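PDB 6A4V: 49 protein from Murid herpesvirus 4, which interacts with the host poly(ADP-ribose) polymerase 1 (PARP-1) and thereby probably facilitates virus replication. Local coordinates for residues 114-119 against 140-145; 153-158 against 166-171; 182-187 against 223-228. All coordinates share one frame; numbering follows the deposited sequence.

Overall arrangement
The three contacts follow one another along a mostly helical chain. Contact 1 packs two consecutive helices against each other, contact 2 lays the loop that follows them against helix 161-168, and contact 3 joins the end of helix 173-184 to the long helix 213-235. Contacts 1 and 2 have centres about 16 Å apart and share an apolar seam, where Val140 and Leu143 touch Phe168 and Val140 also touches Tyr155. Contacts 2 and 3, with centres about 13 Å apart, approach each other at Lys157 and Lys228. Contacts 1 and 3 do not touch, their nearest atoms being about 8 Å apart. Contact 3 is the closest to the centre of the chain.

Contact 1. Residues 114-119 against 140-145; sequences QRILDY and VNLLGC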
ATOM      1  N   GLN B 114      38.323   5.465 -12.163  1.00 49.79           N
ATOM      2  CA  GLN B 114      38.119   4.252 -11.402  1.00 56.06           C
ATOM      3  C   GLN B 114      38.291   4.574  -9.915  1.00 46.68           C
ATOM      4  O   GLN B 114      37.464   4.184  -9.116  1.00 59.11           O
ATOM      5  CB  GLN B 114      39.011   3.102 -11.883  1.00 59.70           C
ATOM      6  CG  GLN B 114      38.776   1.768 -11.146  1.00 75.07           C
ATOM      7  CD  GLN B 114      37.336   1.290 -11.136  1.00 77.71           C
ATOM      8  OE1 GLN B 114      36.612   1.376 -12.136  1.00 73.80           O
ATOM      9  NE2 GLN B 114      36.897   0.791  -9.988  1.00 61.82           N
ATOM     10  N   ARG B 115      39.344   5.313  -9.546  1.00 52.40           N
ATOM     11  CA  ARG B 115      39.750   5.466  -8.094  1.00 54.97           C
ATOM     12  C   ARG B 115      38.669   6.182  -7.253  1.00 46.54           C
ATOM     13  O   ARG B 115      38.558   5.969  -6.042  1.00 45.12           O
ATOM     14  CB  ARG B 115      41.101   6.186  -8.011  1.00 63.54           C
ATOM     15  CG  ARG B 115      42.220   5.329  -7.431  1.00 73.81           C
ATOM     16  CD  ARG B 115      43.558   6.062  -7.386  1.00 82.43           C
ATOM     17  NE  ARG B 115      44.265   6.049  -8.667  1.00 85.38           N
ATOM     18  CZ  ARG B 115      44.372   7.081  -9.516  1.00 85.74           C
ATOM     19  NH1 ARG B 115      43.732   8.217  -9.299  1.00 84.86           N
ATOM     20  NH2 ARG B 115      45.119   6.964 -10.602  1.00 85.01           N
ATOM     21  N   ILE B 116      37.883   7.020  -7.927  1.00 37.46           N
ATOM     22  CA  ILE B 116      36.874   7.851  -7.371  1.00 44.69           C
ATOM     23  C   ILE B 116      35.632   6.971  -7.131  1.00 46.50           C
ATOM     24  O   ILE B 116      35.170   6.832  -5.978  1.00 51.09           O
ATOM     25  CB  ILE B 116      36.633   9.028  -8.340  1.00 41.21           C
ATOM     26  CG1 ILE B 116      37.834   9.981  -8.469  1.00 46.63           C
ATOM     27  CG2 ILE B 116      35.409   9.792  -7.958  1.00 39.99           C
ATOM     28  CD1 ILE B 116      37.673  11.026  -9.603  1.00 44.33           C
ATOM     29  N   LEU B 117      35.204   6.281  -8.195  1.00 43.06           N
ATOM     30  CA  LEU B 117      34.210   5.175  -8.164  1.00 37.29           C
ATOM     31  C   LEU B 117      34.486   4.292  -6.951  1.00 36.27           C
ATOM     32  O   LEU B 117      33.681   4.165  -6.009  1.00 32.35           O
ATOM     33  CB  LEU B 117      34.267   4.444  -9.514  1.00 38.06           C
ATOM     34  CG  LEU B 117      33.700   5.257 -10.686  1.00 43.99           C
ATOM     35  CD1 LEU B 117      33.754   4.497 -12.015  1.00 52.81           C
ATOM     36  CD2 LEU B 117      32.296   5.686 -10.430  1.00 41.65           C
ATOM     37  N   ASP B 118      35.713   3.823  -6.824  1.00 39.23           N
ATOM     38  CA  ASP B 118      35.975   3.003  -5.664  1.00 42.54           C
ATOM     39  C   ASP B 118      35.716   3.809  -4.390  1.00 43.28           C
ATOM     40  O   ASP B 118      35.185   3.268  -3.445  1.00 46.39           O
ATOM     41  CB  ASP B 118      37.398   2.433  -5.680  1.00 49.12           C
ATOM     42  CG  ASP B 118      37.715   1.747  -6.990  1.00 49.45           C
ATOM     43  OD1 ASP B 118      36.982   0.783  -7.327  1.00 58.08           O
ATOM     44  OD2 ASP B 118      38.595   2.265  -7.722  1.00 59.92           O
ATOM     45  N   TYR B 119      36.114   5.095  -4.377  1.00 38.15           N
ATOM     46  CA  TYR B 119      36.067   5.903  -3.158  1.00 38.01           C
ATOM     47  C   TYR B 119      34.595   6.181  -2.766  1.00 28.24           C
ATOM     48  O   TYR B 119      34.163   5.981  -1.589  1.00 30.15           O
ATOM     49  CB  TYR B 119      36.935   7.167  -3.330  1.00 40.63           C
ATOM     50  CG  TYR B 119      36.495   8.376  -2.530  1.00 40.98           C
ATOM     51  CD1 TYR B 119      36.890   8.570  -1.222  1.00 45.79           C
ATOM     52  CD2 TYR B 119      35.616   9.286  -3.067  1.00 42.32           C
ATOM     53  CE1 TYR B 119      36.441   9.649  -0.482  1.00 55.20           C
ATOM     54  CE2 TYR B 119      35.169  10.372  -2.352  1.00 50.57           C
ATOM     55  CZ  TYR B 119      35.591  10.569  -1.060  1.00 48.08           C
ATOM     56  OH  TYR B 119      35.108  11.682  -0.442  1.00 61.67           O
ATOM     57  N   VAL B 140      31.107  15.666  -8.929  1.00 50.29           N
ATOM     58  CA  VAL B 140      31.731  16.776  -9.602  1.00 53.44           C
ATOM     59  C   VAL B 140      33.072  16.330 -10.201  1.00 53.02           C
ATOM     60  O   VAL B 140      33.401  16.707 -11.345  1.00 52.69           O
ATOM     61  CB  VAL B 140      31.901  17.991  -8.678  1.00 57.88           C
ATOM     62  CG1 VAL B 140      32.621  19.101  -9.403  1.00 65.19           C
ATOM     63  CG2 VAL B 140      30.555  18.503  -8.165  1.00 57.93           C
ATOM     64  N   ASN B 141      33.819  15.499  -9.476  1.00 35.04           N
ATOM     65  CA  ASN B 141      35.100  15.057 -10.001  1.00 41.47           C
ATOM     66  C   ASN B 141      35.039  14.011 -11.112  1.00 43.54           C
ATOM     67  O   ASN B 141      36.011  13.952 -11.927  1.00 36.80           O
ATOM     68  CB  ASN B 141      35.994  14.519  -8.902  1.00 41.72           C
ATOM     69  CG  ASN B 141      36.693  15.669  -8.219  1.00 48.66           C
ATOM     70  OD1 ASN B 141      37.855  15.905  -8.502  1.00 46.20           O
ATOM     71  ND2 ASN B 141      35.992  16.379  -7.336  1.00 45.10           N
ATOM     72  N   LEU B 142      34.025  13.120 -11.121  1.00 47.06           N
ATOM     73  CA  LEU B 142      33.944  12.180 -12.225  1.00 47.37           C
ATOM     74  C   LEU B 142      33.629  13.029 -13.458  1.00 43.27           C
ATOM     75  O   LEU B 142      34.187  12.833 -14.533  1.00 51.05           O
ATOM     76  CB  LEU B 142      32.911  11.056 -12.017  1.00 43.29           C
ATOM     77  CG  LEU B 142      33.154  10.105 -10.849  1.00 40.50           C
ATOM     78  CD1 LEU B 142      31.850   9.586 -10.292  1.00 49.69           C
ATOM     79  CD2 LEU B 142      34.048   8.942 -11.211  1.00 34.74           C
ATOM     80  N   LEU B 143      32.748  13.992 -13.276  1.00 46.86           N
ATOM     81  CA  LEU B 143      32.361  14.918 -14.339  1.00 54.09           C
ATOM     82  C   LEU B 143      33.592  15.648 -14.907  1.00 60.55           C
ATOM     83  O   LEU B 143      33.692  15.851 -16.137  1.00 67.23           O
ATOM     84  CB  LEU B 143      31.319  15.892 -13.785  1.00 49.17           C
ATOM     85  CG  LEU B 143      29.911  15.317 -13.687  1.00 60.20           C
ATOM     86  CD1 LEU B 143      28.972  16.279 -12.963  1.00 59.15           C
ATOM     87  CD2 LEU B 143      29.368  14.986 -15.070  1.00 59.73           C
ATOM     88  N   GLY B 144      34.542  15.988 -14.030  1.00 57.49           N
ATOM     89  CA  GLY B 144      35.681  16.813 -14.400  1.00 61.89           C
ATOM     90  C   GLY B 144      36.615  16.085 -15.353  1.00 68.63           C
ATOM     91  O   GLY B 144      37.207  16.710 -16.258  1.00 71.50           O
ATOM     92  N   CYS B 145      36.738  14.767 -15.147  1.00 68.58           N
ATOM     93  CA  CYS B 145      37.368  13.872 -16.091  1.00 59.95           C
ATOM     94  C   CYS B 145      36.756  14.055 -17.503  1.00 65.05           C
ATOM     95  O   CYS B 145      37.473  14.211 -18.484  1.00 54.55           O
ATOM     96  CB  CYS B 145      37.244  12.435 -15.608  1.00 52.37           C
ATOM     97  SG  CYS B 145      37.948  12.170 -13.963  1.00 56.99           S
TER
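Asn141 and Leu142 meet Ile116 and Leu117 across an antiparallel helical hairpin, formed by helices 111-126 and 131-146 with a short connection between them. The two helix segments run at 165° to each other, their axes 10.0 Å apart at closest approach, and Ile116 lies level with Leu142. The interface is apolar, and no hydrogen bond crosses it. Asn141 takes part through its aliphatic carbon: its CB lies 3.9 Å from Ile116 CD1, the isoleucine arm lying across the asparagine side chain. Its ND2 donates a hydrogen bond to the carbonyl oxygen of Ile137, one turn earlier in the same helix, so this N-H group needs no partner on the facing helix. Leu142, next in sequence, carries most of the contact on this side. Its CD2 comes 3.6 Å from Ile116 CG2, as the two side chains run antiparallel alongside each other. Ile116 presents both of its branches: with CG2 anti to the backbone N (chi1 -66° for CG1), that methyl meets Leu142, while the longer arm ends beside Asn141. A single methyl, Leu142 CD2, touches both residues of the facing helix: besides its contact with Ile116 CG2, it lies 3.7 Å from Leu117 CG and 3.8 Å from Leu117 CD2, and the Leu117 side chain stands roughly perpendicular to it. Around this core, Leu142 touches Phe113 of the partner helix and Leu220 of helix 213-235, and Leu117 packs on Leu101 and Leu104 of helix 89-104, so the hairpin is joined to two further helices. One turn beyond Asn141, Cys145 points its CB toward the partner helix and its side chain touches Phe113, while its backbone N makes a weak hydrogen bond of 3.4 Å to Asn141 O.

Contact 2. Residues 153-158 against 166-171; sequences IPYDKD and ACFLTS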
ATOM      1  N   ILE B 153      33.227  25.609 -11.449  1.00 74.63           N
ATOM      2  CA  ILE B 153      31.843  26.024 -11.136  1.00 76.58           C
ATOM      3  C   ILE B 153      31.662  26.067  -9.623  1.00 73.55           C
ATOM      4  O   ILE B 153      31.722  25.031  -8.963  1.00 81.71           O
ATOM      5  CB  ILE B 153      30.781  25.126 -11.809  1.00 76.75           C
ATOM      6  CG1 ILE B 153      31.003  25.025 -13.319  1.00 72.24           C
ATOM      7  CG2 ILE B 153      29.377  25.636 -11.499  1.00 81.50           C
ATOM      8  CD1 ILE B 153      30.204  23.939 -13.982  1.00 67.69           C
ATOM      9  N   PRO B 154      31.429  27.269  -9.041  1.00 74.59           N
ATOM     10  CA  PRO B 154      31.228  27.406  -7.598  1.00 70.82           C
ATOM     11  C   PRO B 154      29.912  26.784  -7.110  1.00 68.77           C
ATOM     12  O   PRO B 154      28.890  26.934  -7.790  1.00 58.67           O
ATOM     13  CB  PRO B 154      31.143  28.924  -7.375  1.00 73.19           C
ATOM     14  CG  PRO B 154      30.679  29.466  -8.716  1.00 74.39           C
ATOM     15  CD  PRO B 154      31.312  28.557  -9.748  1.00 67.37           C
ATOM     16  N   TYR B 155      29.968  26.129  -5.940  1.00 61.11           N
ATOM     17  CA  TYR B 155      28.821  25.494  -5.256  1.00 58.08           C
ATOM     18  C   TYR B 155      29.230  25.321  -3.790  1.00 54.03           C
ATOM     19  O   TYR B 155      30.433  25.421  -3.507  1.00 48.42           O
ATOM     20  CB  TYR B 155      28.455  24.144  -5.903  1.00 53.59           C
ATOM     21  CG  TYR B 155      29.378  23.002  -5.564  1.00 52.63           C
ATOM     22  CD1 TYR B 155      30.517  22.748  -6.315  1.00 56.99           C
ATOM     23  CD2 TYR B 155      29.123  22.162  -4.491  1.00 54.44           C
ATOM     24  CE1 TYR B 155      31.370  21.693  -6.011  1.00 52.50           C
ATOM     25  CE2 TYR B 155      29.959  21.100  -4.180  1.00 51.89           C
ATOM     26  CZ  TYR B 155      31.095  20.868  -4.935  1.00 51.00           C
ATOM     27  OH  TYR B 155      31.956  19.850  -4.597  1.00 56.06           O
ATOM     28  N   ASP B 156      28.252  25.124  -2.887  1.00 50.10           N
ATOM     29  CA  ASP B 156      28.511  24.724  -1.479  1.00 63.74           C
ATOM     30  C   ASP B 156      27.421  23.735  -1.005  1.00 60.63           C
ATOM     31  O   ASP B 156      26.501  23.424  -1.741  1.00 59.89           O
ATOM     32  CB  ASP B 156      28.669  25.963  -0.585  1.00 58.48           C
ATOM     33  CG  ASP B 156      27.584  27.021  -0.777  1.00 70.06           C
ATOM     34  OD1 ASP B 156      27.582  27.698  -1.850  1.00 89.34           O
ATOM     35  OD2 ASP B 156      26.739  27.159   0.136  1.00 66.75           O
ATOM     36  N   LYS B 157      27.557  23.237   0.233  1.00 69.24           N
ATOM     37  CA  LYS B 157      26.627  22.275   0.872  1.00 78.66           C
ATOM     38  C   LYS B 157      25.265  22.918   1.189  1.00 83.98           C
ATOM     39  O   LYS B 157      24.243  22.219   1.312  1.00 62.18           O
ATOM     40  CB  LYS B 157      27.227  21.784   2.195  1.00 89.86           C
ATOM     41  CG  LYS B 157      28.579  21.100   2.051  1.00115.13           C
ATOM     42  CD  LYS B 157      29.549  21.367   3.184  1.00120.21           C
ATOM     43  CE  LYS B 157      30.994  21.141   2.776  1.00109.62           C
ATOM     44  NZ  LYS B 157      31.844  20.784   3.935  1.00 99.83           N
ATOM     45  N   ASP B 158      25.268  24.242   1.391  1.00 81.50           N
ATOM     46  CA  ASP B 158      24.094  24.993   1.838  1.00 75.47           C
ATOM     47  C   ASP B 158      23.308  25.460   0.604  1.00 78.25           C
ATOM     48  O   ASP B 158      22.128  25.764   0.709  1.00 76.78           O
ATOM     49  CB  ASP B 158      24.509  26.100   2.817  1.00 71.00           C
ATOM     50  CG  ASP B 158      25.256  25.585   4.045  1.00 70.40           C
ATOM     51  OD1 ASP B 158      24.710  24.713   4.738  1.00 60.22           O
ATOM     52  OD2 ASP B 158      26.397  26.047   4.291  1.00 72.18           O
ATOM     53  N   ALA B 166      21.026  21.212 -11.409  1.00 67.91           N
ATOM     54  CA  ALA B 166      20.905  21.951 -12.657  1.00 75.21           C
ATOM     55  C   ALA B 166      22.303  22.239 -13.238  1.00 78.08           C
ATOM     56  O   ALA B 166      22.557  21.929 -14.408  1.00 92.31           O
ATOM     57  CB  ALA B 166      20.106  23.216 -12.434  1.00 79.28           C
ATOM     58  N   CYS B 167      23.204  22.815 -12.431  1.00 71.69           N
ATOM     59  CA  CYS B 167      24.583  23.051 -12.869  1.00 75.57           C
ATOM     60  C   CYS B 167      25.137  21.832 -13.598  1.00 76.68           C
ATOM     61  O   CYS B 167      25.617  21.925 -14.727  1.00101.49           O
ATOM     62  CB  CYS B 167      25.534  23.311 -11.713  1.00 71.23           C
ATOM     63  SG  CYS B 167      25.230  24.904 -10.926  1.00 90.86           S
ATOM     64  N   PHE B 168      25.065  20.691 -12.920  1.00 68.69           N
ATOM     65  CA  PHE B 168      25.937  19.615 -13.197  1.00 60.67           C
ATOM     66  C   PHE B 168      25.270  18.605 -14.139  1.00 61.98           C
ATOM     67  O   PHE B 168      25.911  17.651 -14.527  1.00 64.29           O
ATOM     68  CB  PHE B 168      26.415  19.051 -11.863  1.00 55.53           C
ATOM     69  CG  PHE B 168      27.293  19.995 -11.083  1.00 62.19           C
ATOM     70  CD1 PHE B 168      28.385  20.598 -11.688  1.00 73.29           C
ATOM     71  CD2 PHE B 168      27.082  20.240  -9.737  1.00 76.19           C
ATOM     72  CE1 PHE B 168      29.227  21.435 -10.978  1.00 65.50           C
ATOM     73  CE2 PHE B 168      27.918  21.091  -9.023  1.00 72.94           C
ATOM     74  CZ  PHE B 168      28.989  21.690  -9.647  1.00 74.21           C
ATOM     75  N   LEU B 169      24.004  18.820 -14.517  1.00 64.26           N
ATOM     76  CA  LEU B 169      23.401  18.041 -15.614  1.00 74.75           C
ATOM     77  C   LEU B 169      23.920  18.551 -16.962  1.00 72.03           C
ATOM     78  O   LEU B 169      23.833  19.744 -17.222  1.00 67.96           O
ATOM     79  CB  LEU B 169      21.878  18.187 -15.566  1.00 78.55           C
ATOM     80  CG  LEU B 169      21.168  17.420 -14.453  1.00 74.59           C
ATOM     81  CD1 LEU B 169      19.707  17.829 -14.401  1.00 72.21           C
ATOM     82  CD2 LEU B 169      21.339  15.916 -14.614  1.00 64.60           C
ATOM     83  N   THR B 170      24.397  17.651 -17.833  1.00 80.08           N
ATOM     84  CA  THR B 170      24.931  18.067 -19.147  1.00 85.30           C
ATOM     85  C   THR B 170      23.961  17.702 -20.280  1.00 86.48           C
ATOM     86  O   THR B 170      23.638  16.537 -20.475  1.00 77.95           O
ATOM     87  CB  THR B 170      26.332  17.491 -19.379  1.00 82.07           C
ATOM     88  OG1 THR B 170      26.236  16.086 -19.611  1.00 71.17           O
ATOM     89  CG2 THR B 170      27.256  17.771 -18.213  1.00 84.12           C
ATOM     90  N   SER B 171      23.530  18.738 -21.016  1.00102.30           N
ATOM     91  CA  SER B 171      22.735  18.663 -22.261  1.00108.68           C
ATOM     92  C   SER B 171      21.490  17.788 -22.047  1.00108.43           C
ATOM     93  O   SER B 171      21.501  16.575 -22.333  1.00101.30           O
ATOM     94  CB  SER B 171      23.576  18.202 -23.453  1.00109.07           C
ATOM     95  OG  SER B 171      23.876  16.814 -23.396  1.00106.42           O
TER
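Ile153, Pro154 and Tyr155 run in an extended conformation past the last turn of helix 161-168, with Ile153 and Cys167 nearest in the backbone at 8.0 Å between their CA atoms. No hydrogen bond joins the two segments, and side chains make the whole contact. Phe168 turns its edge toward the face of Tyr155 in an offset T-shaped stack, centroids 5.6 Å apart and ring planes at 89°, with Phe168 CZ 3.8 Å from Tyr155 CD1. The Tyr155 ring reaches this place because its CG stands between the backbone N and the carbonyl carbon (chi1 76°). Ile153 packs beside the same phenyl ring, its CD1 4.0 Å from Phe168 CE1, while its other branch, CG2, lies 4.2 Å from Cys167 SG. One face of the Phe168 ring is covered by Cys167 CB. Trp164, one turn earlier in helix 161-168, makes edge-to-face pairs with both Tyr155 and Phe168 and so completes a small aromatic cluster. The cluster lies against helix 131-146, where Tyr155 touches Ile137; the next residue after Phe168, Leu169, packs on Asn218 and Val221 of helix 213-235.

Contact 3. Residues 182-187 against 223-228; sequences SMLDNK and WVSVFK
Ser225 OG is hydrogen-bonded to the carbonyl oxygen of Val221, one turn earlier in its helix, while the CB of the same serine faces Leu184. This bond satisfies a hydroxyl buried in the protein and turns it back onto its own backbone (chi1 -42°, OG anti to the carbonyl carbon), so that the carbon part of the side chain is what meets the leucine. Leu184 straddles that carbon with both methyls: Ser225 CB lies 4.0 Å from Leu184 CD2 and 4.1 Å from Leu184 CD1. The CD2 methyl also reaches Val226, 4.3 Å from its CG2, although the valine's CB does not point directly at the leucine. No hydrogen bond crosses between the segments, and the backbones come nearest at Leu184 and Val226, whose CA atoms are 7.2 Å apart. This is helix-end packing in an all-helical fold: the last residue of helix 173-184 lays a leucine against the side of the long helix 213-235. Leu184 also touches His162 and Ser225 touches Cys165, both of helix 161-168, while Val226 packs on Phe198 of helix 195-203, so the contact sits at a junction of four helices. Within the long helix, Phe227 N donates to Trp223 O at 2.8 Å and Lys228 N to Val224 O at 3.0 Å, the ordinary pattern of bonds to the fourth residue back. Directly after Leu184 the chain leaves helical geometry at Asp185. There a weak, long bond runs from Lys187 N to Asp185 OD1, 3.4 Å with an N-H...O angle of 151°, and Asn186 OD1 accepts a hydrogen bond from Phe189 N.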
ATOM      1  N   SER B 182      11.035  20.809 -10.369  1.00 91.15           N
ATOM      2  CA  SER B 182       9.711  20.719  -9.685  1.00 88.97           C
ATOM      3  C   SER B 182       9.691  19.564  -8.669  1.00 93.17           C
ATOM      4  O   SER B 182       9.041  19.693  -7.605  1.00 88.14           O
ATOM      5  CB  SER B 182       8.581  20.591 -10.673  1.00 90.49           C
ATOM      6  OG  SER B 182       8.586  19.316 -11.291  1.00 92.98           O
ATOM      7  N   MET B 183      10.355  18.443  -9.030  1.00 90.92           N
ATOM      8  CA  MET B 183      10.612  17.294  -8.130  1.00 72.40           C
ATOM      9  C   MET B 183      11.513  17.795  -7.008  1.00 67.68           C
ATOM     10  O   MET B 183      11.122  17.793  -5.795  1.00 61.30           O
ATOM     11  CB  MET B 183      11.386  16.128  -8.768  1.00 81.55           C
ATOM     12  CG  MET B 183      10.910  15.615 -10.112  1.00 79.24           C
ATOM     13  SD  MET B 183       9.587  14.438  -9.921  1.00 83.34           S
ATOM     14  CE  MET B 183      10.269  13.282  -8.739  1.00 89.54           C
ATOM     15  N   LEU B 184      12.716  18.217  -7.440  1.00 55.71           N
ATOM     16  CA  LEU B 184      13.861  18.481  -6.560  1.00 58.00           C
ATOM     17  C   LEU B 184      13.630  19.752  -5.749  1.00 53.27           C
ATOM     18  O   LEU B 184      13.987  19.787  -4.593  1.00 62.39           O
ATOM     19  CB  LEU B 184      15.166  18.553  -7.365  1.00 64.70           C
ATOM     20  CG  LEU B 184      15.719  17.199  -7.817  1.00 66.91           C
ATOM     21  CD1 LEU B 184      16.942  17.372  -8.709  1.00 66.96           C
ATOM     22  CD2 LEU B 184      16.052  16.310  -6.617  1.00 61.07           C
ATOM     23  N   ASP B 185      13.084  20.808  -6.352  1.00 63.92           N
ATOM     24  CA  ASP B 185      12.731  21.998  -5.567  1.00 63.93           C
ATOM     25  C   ASP B 185      11.355  21.752  -4.973  1.00 69.55           C
ATOM     26  O   ASP B 185      10.339  21.756  -5.700  1.00 70.98           O
ATOM     27  CB  ASP B 185      12.714  23.296  -6.376  1.00 76.81           C
ATOM     28  CG  ASP B 185      12.500  24.554  -5.546  1.00 77.92           C
ATOM     29  OD1 ASP B 185      12.733  24.524  -4.298  1.00 80.47           O
ATOM     30  OD2 ASP B 185      12.098  25.556  -6.153  1.00 71.42           O
ATOM     31  N   ASN B 186      11.349  21.502  -3.666  1.00 60.68           N
ATOM     32  CA  ASN B 186      10.156  21.074  -2.992  1.00 53.94           C
ATOM     33  C   ASN B 186       9.791  22.156  -1.993  1.00 54.03           C
ATOM     34  O   ASN B 186       9.128  21.878  -0.976  1.00 61.07           O
ATOM     35  CB  ASN B 186      10.338  19.703  -2.344  1.00 54.14           C
ATOM     36  CG  ASN B 186      11.354  19.749  -1.225  1.00 54.90           C
ATOM     37  OD1 ASN B 186      11.722  20.840  -0.797  1.00 51.22           O
ATOM     38  ND2 ASN B 186      11.782  18.595  -0.734  1.00 39.87           N
ATOM     39  N   LYS B 187      10.222  23.383  -2.325  1.00 52.86           N
ATOM     40  CA  LYS B 187       9.882  24.562  -1.621  1.00 49.54           C
ATOM     41  C   LYS B 187      10.132  24.347  -0.133  1.00 47.16           C
ATOM     42  O   LYS B 187       9.177  24.367   0.646  1.00 46.43           O
ATOM     43  CB  LYS B 187       8.420  24.929  -1.901  1.00 62.09           C
ATOM     44  CG  LYS B 187       8.096  25.213  -3.362  1.00 73.78           C
ATOM     45  CD  LYS B 187       6.702  25.807  -3.561  1.00 96.29           C
ATOM     46  CE  LYS B 187       6.372  26.175  -4.995  1.00 97.58           C
ATOM     47  NZ  LYS B 187       4.970  26.640  -5.115  1.00 95.63           N
ATOM     48  N   TRP B 223      20.474  10.943  -8.793  1.00 44.42           N
ATOM     49  CA  TRP B 223      20.332  10.112  -7.626  1.00 51.07           C
ATOM     50  C   TRP B 223      21.126  10.635  -6.433  1.00 51.02           C
ATOM     51  O   TRP B 223      20.732  10.399  -5.297  1.00 45.65           O
ATOM     52  CB  TRP B 223      20.660   8.656  -7.918  1.00 50.68           C
ATOM     53  CG  TRP B 223      19.551   8.042  -8.705  1.00 49.60           C
ATOM     54  CD1 TRP B 223      19.575   7.690 -10.020  1.00 53.89           C
ATOM     55  CD2 TRP B 223      18.231   7.745  -8.241  1.00 51.16           C
ATOM     56  NE1 TRP B 223      18.369   7.181 -10.401  1.00 45.87           N
ATOM     57  CE2 TRP B 223      17.528   7.184  -9.324  1.00 55.02           C
ATOM     58  CE3 TRP B 223      17.605   7.794  -6.994  1.00 51.54           C
ATOM     59  CZ2 TRP B 223      16.202   6.753  -9.210  1.00 51.72           C
ATOM     60  CZ3 TRP B 223      16.313   7.342  -6.874  1.00 37.64           C
ATOM     61  CH2 TRP B 223      15.608   6.878  -7.980  1.00 50.93           C
ATOM     62  N   VAL B 224      22.200  11.382  -6.670  1.00 48.89           N
ATOM     63  CA  VAL B 224      22.883  11.950  -5.545  1.00 46.86           C
ATOM     64  C   VAL B 224      21.959  13.027  -4.968  1.00 40.56           C
ATOM     65  O   VAL B 224      21.807  13.137  -3.795  1.00 45.43           O
ATOM     66  CB  VAL B 224      24.259  12.542  -5.925  1.00 48.47           C
ATOM     67  CG1 VAL B 224      24.649  13.684  -5.016  1.00 50.12           C
ATOM     68  CG2 VAL B 224      25.368  11.513  -5.921  1.00 46.18           C
ATOM     69  N   SER B 225      21.405  13.856  -5.837  1.00 37.19           N
ATOM     70  CA  SER B 225      20.531  14.906  -5.446  1.00 43.87           C
ATOM     71  C   SER B 225      19.352  14.300  -4.659  1.00 43.96           C
ATOM     72  O   SER B 225      19.035  14.768  -3.625  1.00 40.18           O
ATOM     73  CB  SER B 225      20.026  15.710  -6.617  1.00 42.76           C
ATOM     74  OG  SER B 225      21.044  15.983  -7.591  1.00 46.04           O
ATOM     75  N   VAL B 226      18.698  13.291  -5.221  1.00 38.53           N
ATOM     76  CA  VAL B 226      17.591  12.663  -4.569  1.00 37.99           C
ATOM     77  C   VAL B 226      18.059  12.127  -3.219  1.00 33.43           C
ATOM     78  O   VAL B 226      17.390  12.272  -2.226  1.00 37.53           O
ATOM     79  CB  VAL B 226      16.962  11.524  -5.388  1.00 34.70           C
ATOM     80  CG1 VAL B 226      15.945  10.785  -4.535  1.00 38.55           C
ATOM     81  CG2 VAL B 226      16.337  12.020  -6.662  1.00 31.81           C
ATOM     82  N   PHE B 227      19.197  11.470  -3.188  1.00 29.59           N
ATOM     83  CA  PHE B 227      19.651  10.944  -1.894  1.00 33.74           C
ATOM     84  C   PHE B 227      19.783  12.045  -0.828  1.00 34.62           C
ATOM     85  O   PHE B 227      19.625  11.770   0.414  1.00 36.87           O
ATOM     86  CB  PHE B 227      20.994  10.248  -2.071  1.00 29.21           C
ATOM     87  CG  PHE B 227      21.552   9.625  -0.822  1.00 28.95           C
ATOM     88  CD1 PHE B 227      20.941   8.510  -0.269  1.00 31.21           C
ATOM     89  CD2 PHE B 227      22.736  10.062  -0.272  1.00 34.10           C
ATOM     90  CE1 PHE B 227      21.450   7.946   0.888  1.00 38.01           C
ATOM     91  CE2 PHE B 227      23.260   9.471   0.876  1.00 37.05           C
ATOM     92  CZ  PHE B 227      22.614   8.408   1.456  1.00 34.78           C
ATOM     93  N   LYS B 228      20.233  13.240  -1.252  1.00 37.98           N
ATOM     94  CA  LYS B 228      20.550  14.308  -0.303  1.00 45.57           C
ATOM     95  C   LYS B 228      19.206  14.827   0.214  1.00 43.25           C
ATOM     96  O   LYS B 228      19.064  15.012   1.438  1.00 33.80           O
ATOM     97  CB  LYS B 228      21.524  15.344  -0.892  1.00 50.83           C
ATOM     98  CG  LYS B 228      21.477  16.764  -0.310  1.00 55.76           C
ATOM     99  CD  LYS B 228      22.454  17.016   0.838  1.00 61.07           C
ATOM    100  CE  LYS B 228      22.735  18.482   1.123  1.00 68.33           C
ATOM    101  NZ  LYS B 228      23.702  19.086   0.179  1.00 67.68           N
TER